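Local coordinates for beta-galacturonidase (Eisenbergiella tayi, PDB 6NCW), which probably hydrolyses terminal beta-linked galacturonic acid residues as a retaining glycoside hydrolase of family 2 from the human gut microbiome, at residues K269-H281 and S505-V517. Numbering follows the deposited sequence.
Sequences KLRIKGFCRHEDH and SGVYIWQFCDVRV
Ile-272 lays its CG2 methyl over one face of the Tyr-508 ring, 3.9 Å from the ring centroid, where the first and last strands of the TIM barrel run parallel and close the barrel. Backbone hydrogen bonds join strands 272-276 and 505-509, from Ile-272 N to Ser-505 O at one end to Cys-276 N to Ile-509 O at the other. The Tyr-508 hydroxyl is hydrogen-bonded to Ser-307 OG, and ring atom CD2 comes within 3.4 Å of Gly-274 CA, a fit that a bare glycine backbone permits. On the other side of the sheet, facing helix 544-553, Phe-275 and Ile-509 lie side by side and point the same way, CE1 against CG2 at 3.9 Å.

Beyond the strands, a cis peptide joins Trp-510 to Gln-511. The Trp-510 side chain starts away from 269-281, but with the indole trans to the backbone nitrogen (chi1 -180°) its end returns, and CE3 comes to 3.6 Å from Cys-276 CB. Its CH2 packs against His-278 NE2, the two rings rim to rim with planes at 88°; the imidazole has its main polar partner in Tyr-313. The indole also lies beside Asn-530 and Lys-532, which bind galacturonate, and beside a bound glycerol, so the seam leads into the sugar site. Gln-511 OE1 lies at the edge of the imidazole, near its plane, and accepts from a water that also takes the backbone N-H of His-278. Val-515 sets CG2 against His-278 CB and CG1 against CG of the Asp-280 carboxylate. Tyr-135 holds OD2 of that carboxylate, while Arg-516 N meets OD1 at 3.2 Å from above the carboxylate plane.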
ATOM      1  N   LYS A 269     -44.747   0.784   6.279  1.00 23.65           N
ATOM      2  CA  LYS A 269     -44.103   0.440   5.012  1.00 31.09           C
ATOM      3  C   LYS A 269     -42.594   0.542   5.183  1.00 26.30           C
ATOM      4  O   LYS A 269     -42.050   1.642   5.288  1.00 23.83           O
ATOM      5  CB  LYS A 269     -44.578   1.348   3.878  1.00 26.83           C
ATOM      6  CG  LYS A 269     -46.059   1.202   3.586  1.00 39.56           C
ATOM      7  CD  LYS A 269     -46.570   2.252   2.597  1.00 46.76           C
ATOM      8  CE  LYS A 269     -48.062   2.048   2.299  1.00 48.72           C
ATOM      9  NZ  LYS A 269     -48.463   2.628   0.971  1.00 55.48           N
ATOM     10  N   LEU A 270     -41.926  -0.608   5.175  1.00 23.23           N
ATOM     11  CA  LEU A 270     -40.499  -0.707   5.449  1.00 25.74           C
ATOM     12  C   LEU A 270     -39.647  -0.246   4.264  1.00 22.95           C
ATOM     13  O   LEU A 270     -39.946  -0.556   3.109  1.00 23.69           O
ATOM     14  CB  LEU A 270     -40.179  -2.159   5.796  1.00 27.13           C
ATOM     15  CG  LEU A 270     -38.900  -2.531   6.513  1.00 30.51           C
ATOM     16  CD1 LEU A 270     -38.734  -1.734   7.785  1.00 27.56           C
ATOM     17  CD2 LEU A 270     -39.006  -4.003   6.820  1.00 23.66           C
ATOM     18  N   ARG A 271     -38.584   0.512   4.556  1.00 23.56           N
ATOM     19  CA  ARG A 271     -37.516   0.786   3.600  1.00 23.51           C
ATOM     20  C   ARG A 271     -36.252   0.050   4.048  1.00 23.52           C
ATOM     21  O   ARG A 271     -35.752   0.280   5.155  1.00 23.29           O
ATOM     22  CB  ARG A 271     -37.231   2.282   3.475  1.00 21.94           C
ATOM     23  CG  ARG A 271     -36.068   2.567   2.525  1.00 25.70           C
ATOM     24  CD  ARG A 271     -35.570   4.015   2.581  1.00 22.82           C
ATOM     25  NE  ARG A 271     -36.551   4.955   2.048  1.00 27.29           N
ATOM     26  CZ  ARG A 271     -37.340   5.704   2.807  1.00 28.19           C
ATOM     27  NH1 ARG A 271     -37.253   5.629   4.128  1.00 29.82           N
ATOM     28  NH2 ARG A 271     -38.215   6.527   2.246  1.00 33.05           N
ATOM     29  N   ILE A 272     -35.740  -0.823   3.188  1.00 20.51           N
ATOM     30  CA  ILE A 272     -34.541  -1.604   3.478  1.00 21.70           C
ATOM     31  C   ILE A 272     -33.299  -0.809   3.076  1.00 20.62           C
ATOM     32  O   ILE A 272     -33.145  -0.428   1.910  1.00 20.15           O
ATOM     33  CB  ILE A 272     -34.587  -2.964   2.763  1.00 23.66           C
ATOM     34  CG1 ILE A 272     -35.746  -3.785   3.311  1.00 23.70           C
ATOM     35  CG2 ILE A 272     -33.293  -3.748   2.969  1.00 20.97           C
ATOM     36  CD1 ILE A 272     -35.632  -4.071   4.785  1.00 23.34           C
ATOM     37  N   LYS A 273     -32.415  -0.557   4.050  1.00 20.94           N
ATOM     38  CA  LYS A 273     -31.116   0.102   3.867  1.00 19.30           C
ATOM     39  C   LYS A 273     -30.054  -0.899   4.327  1.00 21.51           C
ATOM     40  O   LYS A 273     -29.646  -0.896   5.484  1.00 21.85           O
ATOM     41  CB  LYS A 273     -31.019   1.415   4.671  1.00 21.36           C
ATOM     42  CG  LYS A 273     -32.151   2.438   4.415  1.00 25.80           C
ATOM     43  CD  LYS A 273     -31.869   3.767   5.112  1.00 21.69           C
ATOM     44  CE  LYS A 273     -32.125   3.693   6.609  1.00 19.56           C
ATOM     45  NZ  LYS A 273     -31.305   4.664   7.405  1.00 22.81           N
ATOM     46  N   GLY A 274     -29.599  -1.775   3.431  1.00 22.68           N
ATOM     47  CA  GLY A 274     -28.926  -2.985   3.838  1.00 21.21           C
ATOM     48  C   GLY A 274     -27.511  -3.160   3.309  1.00 20.72           C
ATOM     49  O   GLY A 274     -27.037  -2.440   2.408  1.00 19.64           O
ATOM     50  N   PHE A 275     -26.850  -4.167   3.879  1.00 16.92           N
ATOM     51  CA  PHE A 275     -25.570  -4.676   3.422  1.00 17.58           C
ATOM     52  C   PHE A 275     -25.631  -6.182   3.267  1.00 19.29           C
ATOM     53  O   PHE A 275     -26.147  -6.895   4.141  1.00 18.74           O
ATOM     54  CB  PHE A 275     -24.436  -4.309   4.381  1.00 17.14           C
ATOM     55  CG  PHE A 275     -23.868  -2.948   4.129  1.00 23.32           C
ATOM     56  CD1 PHE A 275     -22.936  -2.755   3.121  1.00 18.58           C
ATOM     57  CD2 PHE A 275     -24.267  -1.858   4.899  1.00 22.58           C
ATOM     58  CE1 PHE A 275     -22.418  -1.481   2.871  1.00 21.37           C
ATOM     59  CE2 PHE A 275     -23.751  -0.597   4.665  1.00 22.94           C
ATOM     60  CZ  PHE A 275     -22.822  -0.404   3.643  1.00 18.67           C
ATOM     61  N   CYS A 276     -25.097  -6.667   2.159  1.00 20.21           N
ATOM     62  CA  CYS A 276     -24.703  -8.057   2.104  1.00 20.49           C
ATOM     63  C   CYS A 276     -23.459  -8.219   2.967  1.00 19.21           C
ATOM     64  O   CYS A 276     -22.530  -7.417   2.871  1.00 17.69           O
ATOM     65  CB  CYS A 276     -24.423  -8.476   0.664  1.00 17.54           C
ATOM     66  SG  CYS A 276     -25.876  -8.388  -0.434  1.00 18.32           S
ATOM     67  N   ARG A 277     -23.444  -9.230   3.837  1.00 16.45           N
ATOM     68  CA  ARG A 277     -22.266  -9.482   4.657  1.00 16.19           C
ATOM     69  C   ARG A 277     -21.997 -10.977   4.720  1.00 17.91           C
ATOM     70  O   ARG A 277     -22.846 -11.748   5.193  1.00 15.99           O
ATOM     71  CB  ARG A 277     -22.428  -8.899   6.068  1.00 16.23           C
ATOM     72  CG  ARG A 277     -21.265  -9.233   7.019  1.00 18.67           C
ATOM     73  CD  ARG A 277     -21.579  -8.771   8.446  1.00 18.01           C
ATOM     74  NE  ARG A 277     -20.580  -9.210   9.419  1.00 19.20           N
ATOM     75  CZ  ARG A 277     -20.595 -10.390  10.040  1.00 20.19           C
ATOM     76  NH1 ARG A 277     -21.554 -11.268   9.776  1.00 17.66           N
ATOM     77  NH2 ARG A 277     -19.640 -10.693  10.918  1.00 18.69           N
ATOM     78  N   HIS A 278     -20.813 -11.367   4.243  1.00 18.08           N
ATOM     79  CA  HIS A 278     -20.257 -12.704   4.440  1.00 20.36           C
ATOM     80  C   HIS A 278     -19.689 -12.854   5.847  1.00 19.05           C
ATOM     81  O   HIS A 278     -19.163 -11.903   6.433  1.00 19.37           O
ATOM     82  CB  HIS A 278     -19.123 -12.973   3.429  1.00 15.66           C
ATOM     83  CG  HIS A 278     -19.588 -13.598   2.151  1.00 18.17           C
ATOM     84  ND1 HIS A 278     -20.085 -14.883   2.093  1.00 18.23           N
ATOM     85  CD2 HIS A 278     -19.661 -13.106   0.890  1.00 17.66           C
ATOM     86  CE1 HIS A 278     -20.434 -15.159   0.850  1.00 17.80           C
ATOM     87  NE2 HIS A 278     -20.170 -14.104   0.097  1.00 20.68           N
ATOM     88  N   GLU A 279     -19.747 -14.074   6.368  1.00 18.25           N
ATOM     89  CA  GLU A 279     -18.944 -14.446   7.533  1.00 19.62           C
ATOM     90  C   GLU A 279     -17.509 -14.683   7.052  1.00 22.03           C
ATOM     91  O   GLU A 279     -17.109 -15.810   6.737  1.00 17.32           O
ATOM     92  CB  GLU A 279     -19.520 -15.680   8.224  1.00 18.77           C
ATOM     93  CG  GLU A 279     -20.919 -15.442   8.856  1.00 21.82           C
ATOM     94  CD  GLU A 279     -21.430 -16.646   9.689  1.00 26.05           C
ATOM     95  OE1 GLU A 279     -22.225 -16.440  10.647  1.00 25.17           O
ATOM     96  OE2 GLU A 279     -21.048 -17.793   9.365  1.00 25.38           O
ATOM     97  N   ASP A 280     -16.723 -13.607   6.961  1.00 17.75           N
ATOM     98  CA  ASP A 280     -15.342 -13.748   6.518  1.00 18.89           C
ATOM     99  C   ASP A 280     -14.477 -12.671   7.160  1.00 21.50           C
ATOM    100  O   ASP A 280     -14.918 -11.531   7.337  1.00 20.56           O
ATOM    101  CB  ASP A 280     -15.254 -13.679   4.994  1.00 15.88           C
ATOM    102  CG  ASP A 280     -13.904 -14.167   4.460  1.00 23.12           C
ATOM    103  OD1 ASP A 280     -13.041 -13.308   4.170  1.00 21.73           O
ATOM    104  OD2 ASP A 280     -13.710 -15.409   4.343  1.00 21.45           O
ATOM    105  N   HIS A 281     -13.243 -13.035   7.508  1.00 18.73           N
ATOM    106  CA  HIS A 281     -12.351 -12.101   8.189  1.00 18.47           C
ATOM    107  C   HIS A 281     -10.939 -12.627   8.005  1.00 19.94           C
ATOM    108  O   HIS A 281     -10.743 -13.852   8.032  1.00 20.59           O
ATOM    109  CB  HIS A 281     -12.705 -11.984   9.677  1.00 15.13           C
ATOM    110  CG  HIS A 281     -11.869 -11.010  10.448  1.00 18.92           C
ATOM    111  ND1 HIS A 281     -10.538 -11.229  10.735  1.00 17.41           N
ATOM    112  CD2 HIS A 281     -12.192  -9.832  11.036  1.00 16.08           C
ATOM    113  CE1 HIS A 281     -10.075 -10.224  11.456  1.00 18.17           C
ATOM    114  NE2 HIS A 281     -11.053  -9.356  11.639  1.00 20.00           N
ATOM    115  N   SER A 505     -38.702  -1.475  -2.490  1.00 24.20           N
ATOM    116  CA  SER A 505     -38.672  -1.301  -1.045  1.00 21.87           C
ATOM    117  C   SER A 505     -37.282  -1.007  -0.495  1.00 25.48           C
ATOM    118  O   SER A 505     -37.181  -0.647   0.685  1.00 24.63           O
ATOM    119  CB  SER A 505     -39.232  -2.538  -0.346  1.00 24.06           C
ATOM    120  OG  SER A 505     -40.632  -2.608  -0.542  1.00 30.97           O
ATOM    121  N   GLY A 506     -36.223  -1.142  -1.300  1.00 17.97           N
ATOM    122  CA  GLY A 506     -34.888  -0.820  -0.836  1.00 21.00           C
ATOM    123  C   GLY A 506     -33.844  -1.717  -1.483  1.00 21.17           C
ATOM    124  O   GLY A 506     -34.086  -2.314  -2.530  1.00 16.51           O
ATOM    125  N   VAL A 507     -32.688  -1.811  -0.815  1.00 19.98           N
ATOM    126  CA  VAL A 507     -31.457  -2.299  -1.438  1.00 19.38           C
ATOM    127  C   VAL A 507     -30.557  -2.933  -0.380  1.00 21.76           C
ATOM    128  O   VAL A 507     -30.506  -2.475   0.769  1.00 24.49           O
ATOM    129  CB  VAL A 507     -30.710  -1.143  -2.159  1.00 21.45           C
ATOM    130  CG1 VAL A 507     -30.418  -0.003  -1.182  1.00 20.10           C
ATOM    131  CG2 VAL A 507     -29.386  -1.638  -2.750  1.00 19.39           C
ATOM    132  N   TYR A 508     -29.832  -3.993  -0.776  1.00 18.74           N
ATOM    133  CA  TYR A 508     -28.650  -4.463  -0.055  1.00 16.66           C
ATOM    134  C   TYR A 508     -27.435  -4.215  -0.929  1.00 18.81           C
ATOM    135  O   TYR A 508     -27.326  -4.769  -2.029  1.00 16.46           O
ATOM    136  CB  TYR A 508     -28.712  -5.947   0.321  1.00 17.88           C
ATOM    137  CG  TYR A 508     -29.759  -6.280   1.335  1.00 18.92           C
ATOM    138  CD1 TYR A 508     -30.999  -6.779   0.937  1.00 21.10           C
ATOM    139  CD2 TYR A 508     -29.525  -6.095   2.698  1.00 19.47           C
ATOM    140  CE1 TYR A 508     -31.988  -7.075   1.866  1.00 18.58           C
ATOM    141  CE2 TYR A 508     -30.501  -6.402   3.635  1.00 19.09           C
ATOM    142  CZ  TYR A 508     -31.737  -6.879   3.212  1.00 19.84           C
ATOM    143  OH  TYR A 508     -32.719  -7.181   4.130  1.00 18.63           O
ATOM    144  N   ILE A 509     -26.528  -3.380  -0.431  1.00 18.92           N
ATOM    145  CA  ILE A 509     -25.252  -3.178  -1.099  1.00 17.91           C
ATOM    146  C   ILE A 509     -24.446  -4.472  -1.095  1.00 19.88           C
ATOM    147  O   ILE A 509     -24.316  -5.152  -0.064  1.00 19.37           O
ATOM    148  CB  ILE A 509     -24.484  -2.033  -0.421  1.00 17.06           C
ATOM    149  CG1 ILE A 509     -25.189  -0.699  -0.726  1.00 19.74           C
ATOM    150  CG2 ILE A 509     -23.053  -1.977  -0.941  1.00 18.52           C
ATOM    151  CD1 ILE A 509     -24.818   0.428   0.181  1.00 16.89           C
ATOM    152  N   TRP A 510     -23.895  -4.815  -2.251  1.00 18.21           N
ATOM    153  CA  TRP A 510     -22.864  -5.837  -2.336  1.00 18.12           C
ATOM    154  C   TRP A 510     -21.530  -5.102  -2.346  1.00 17.88           C
ATOM    155  O   TRP A 510     -21.203  -4.446  -3.340  1.00 18.10           O
ATOM    156  CB  TRP A 510     -23.008  -6.708  -3.591  1.00 18.17           C
ATOM    157  CG  TRP A 510     -21.915  -7.731  -3.592  1.00 18.32           C
ATOM    158  CD1 TRP A 510     -20.631  -7.567  -4.038  1.00 16.29           C
ATOM    159  CD2 TRP A 510     -21.972  -9.055  -3.005  1.00 17.39           C
ATOM    160  NE1 TRP A 510     -19.896  -8.711  -3.798  1.00 16.50           N
ATOM    161  CE2 TRP A 510     -20.695  -9.636  -3.164  1.00 16.33           C
ATOM    162  CE3 TRP A 510     -22.985  -9.799  -2.377  1.00 17.01           C
ATOM    163  CZ2 TRP A 510     -20.401 -10.936  -2.728  1.00 17.72           C
ATOM    164  CZ3 TRP A 510     -22.696 -11.093  -1.946  1.00 20.97           C
ATOM    165  CH2 TRP A 510     -21.404 -11.644  -2.123  1.00 17.40           C
ATOM    166  N   GLN A 511     -20.751  -5.194  -1.257  1.00 13.63           N
ATOM    167  CA  GLN A 511     -21.067  -5.903  -0.034  1.00 16.22           C
ATOM    168  C   GLN A 511     -20.373  -5.153   1.098  1.00 17.71           C
ATOM    169  O   GLN A 511     -19.728  -4.154   0.867  1.00 15.80           O
ATOM    170  CB  GLN A 511     -20.622  -7.384  -0.086  1.00 15.13           C
ATOM    171  CG  GLN A 511     -19.113  -7.582  -0.222  1.00 14.47           C
ATOM    172  CD  GLN A 511     -18.678  -9.043  -0.071  1.00 16.70           C
ATOM    173  OE1 GLN A 511     -19.215  -9.798   0.780  1.00 17.37           O
ATOM    174  NE2 GLN A 511     -17.711  -9.458  -0.905  1.00 13.12           N
ATOM    175  N   PHE A 512     -20.507  -5.637   2.333  1.00 18.51           N
ATOM    176  CA  PHE A 512     -19.934  -4.923   3.470  1.00 19.38           C
ATOM    177  C   PHE A 512     -18.407  -4.863   3.393  1.00 19.75           C
ATOM    178  O   PHE A 512     -17.809  -3.780   3.442  1.00 18.22           O
ATOM    179  CB  PHE A 512     -20.378  -5.586   4.780  1.00 17.97           C
ATOM    180  CG  PHE A 512     -19.632  -5.087   5.978  1.00 17.66           C
ATOM    181  CD1 PHE A 512     -18.856  -5.946   6.735  1.00 18.31           C
ATOM    182  CD2 PHE A 512     -19.688  -3.746   6.333  1.00 15.90           C
ATOM    183  CE1 PHE A 512     -18.161  -5.477   7.849  1.00 19.66           C
ATOM    184  CE2 PHE A 512     -18.986  -3.264   7.421  1.00 15.70           C
ATOM    185  CZ  PHE A 512     -18.229  -4.130   8.190  1.00 17.78           C
ATOM    186  N   CYS A 513     -17.745  -6.022   3.321  1.00 16.28           N
ATOM    187  CA  CYS A 513     -16.292  -6.056   3.406  1.00 14.32           C
ATOM    188  C   CYS A 513     -15.744  -6.930   2.290  1.00 14.69           C
ATOM    189  O   CYS A 513     -16.464  -7.723   1.691  1.00 13.27           O
ATOM    190  CB  CYS A 513     -15.811  -6.578   4.763  1.00 16.63           C
ATOM    191  SG  CYS A 513     -16.328  -8.273   5.091  1.00 20.58           S
ATOM    192  N   ASP A 514     -14.463  -6.750   1.981  1.00 12.93           N
ATOM    193  CA  ASP A 514     -13.832  -7.641   1.008  1.00 17.84           C
ATOM    194  C   ASP A 514     -13.732  -9.037   1.608  1.00 16.22           C
ATOM    195  O   ASP A 514     -13.583  -9.189   2.820  1.00 20.11           O
ATOM    196  CB  ASP A 514     -12.445  -7.143   0.628  1.00 13.63           C
ATOM    197  CG  ASP A 514     -12.475  -5.780  -0.065  1.00 19.18           C
ATOM    198  OD1 ASP A 514     -13.522  -5.364  -0.624  1.00 15.24           O
ATOM    199  OD2 ASP A 514     -11.429  -5.113  -0.048  1.00 19.65           O
ATOM    200  N   VAL A 515     -13.825 -10.061   0.754  1.00 15.95           N
ATOM    201  CA  VAL A 515     -13.981 -11.456   1.185  1.00 18.15           C
ATOM    202  C   VAL A 515     -13.036 -12.341   0.382  1.00 20.91           C
ATOM    203  O   VAL A 515     -12.959 -12.209  -0.844  1.00 18.53           O
ATOM    204  CB  VAL A 515     -15.426 -11.963   0.994  1.00 21.87           C
ATOM    205  CG1 VAL A 515     -15.513 -13.464   1.303  1.00 20.15           C
ATOM    206  CG2 VAL A 515     -16.438 -11.136   1.836  1.00 16.55           C
ATOM    207  N   ARG A 516     -12.344 -13.265   1.067  1.00 18.71           N
ATOM    208  CA  ARG A 516     -11.509 -14.251   0.388  1.00 17.85           C
ATOM    209  C   ARG A 516     -12.386 -15.189  -0.435  1.00 18.58           C
ATOM    210  O   ARG A 516     -13.458 -15.599   0.013  1.00 17.67           O
ATOM    211  CB  ARG A 516     -10.684 -15.034   1.424  1.00 17.88           C
ATOM    212  CG  ARG A 516      -9.914 -16.258   0.879  1.00 19.01           C
ATOM    213  CD  ARG A 516      -8.717 -15.853  -0.014  1.00 16.41           C
ATOM    214  NE  ARG A 516      -7.675 -15.194   0.786  1.00 17.50           N
ATOM    215  CZ  ARG A 516      -6.810 -14.296   0.335  1.00 21.63           C
ATOM    216  NH1 ARG A 516      -6.871 -13.870  -0.933  1.00 16.64           N
ATOM    217  NH2 ARG A 516      -5.897 -13.802   1.171  1.00 19.19           N
ATOM    218  N   VAL A 517     -11.936 -15.530  -1.651  1.00 18.55           N
ATOM    219  CA  VAL A 517     -12.660 -16.457  -2.528  1.00 15.24           C
ATOM    220  C   VAL A 517     -11.779 -17.634  -2.953  1.00 20.89           C
ATOM    221  O   VAL A 517     -10.597 -17.707  -2.591  1.00 22.03           O
ATOM    222  CB  VAL A 517     -13.208 -15.732  -3.771  1.00 17.88           C
ATOM    223  CG1 VAL A 517     -14.164 -14.597  -3.345  1.00 17.21           C
ATOM    224  CG2 VAL A 517     -12.066 -15.199  -4.593  1.00 16.71           C
TER
HETATM  225  O   HOH W   1     -41.930  -1.723   1.611  1.00 25.86           O
HETATM  226  O   HOH W   2     -19.105  -8.994   3.280  1.00 16.75           O
HETATM  227  O   HOH W   3     -12.696 -10.570   4.995  1.00 15.64           O
HETATM  228  O   HOH W   4     -15.667 -16.630   2.470  1.00 22.65           O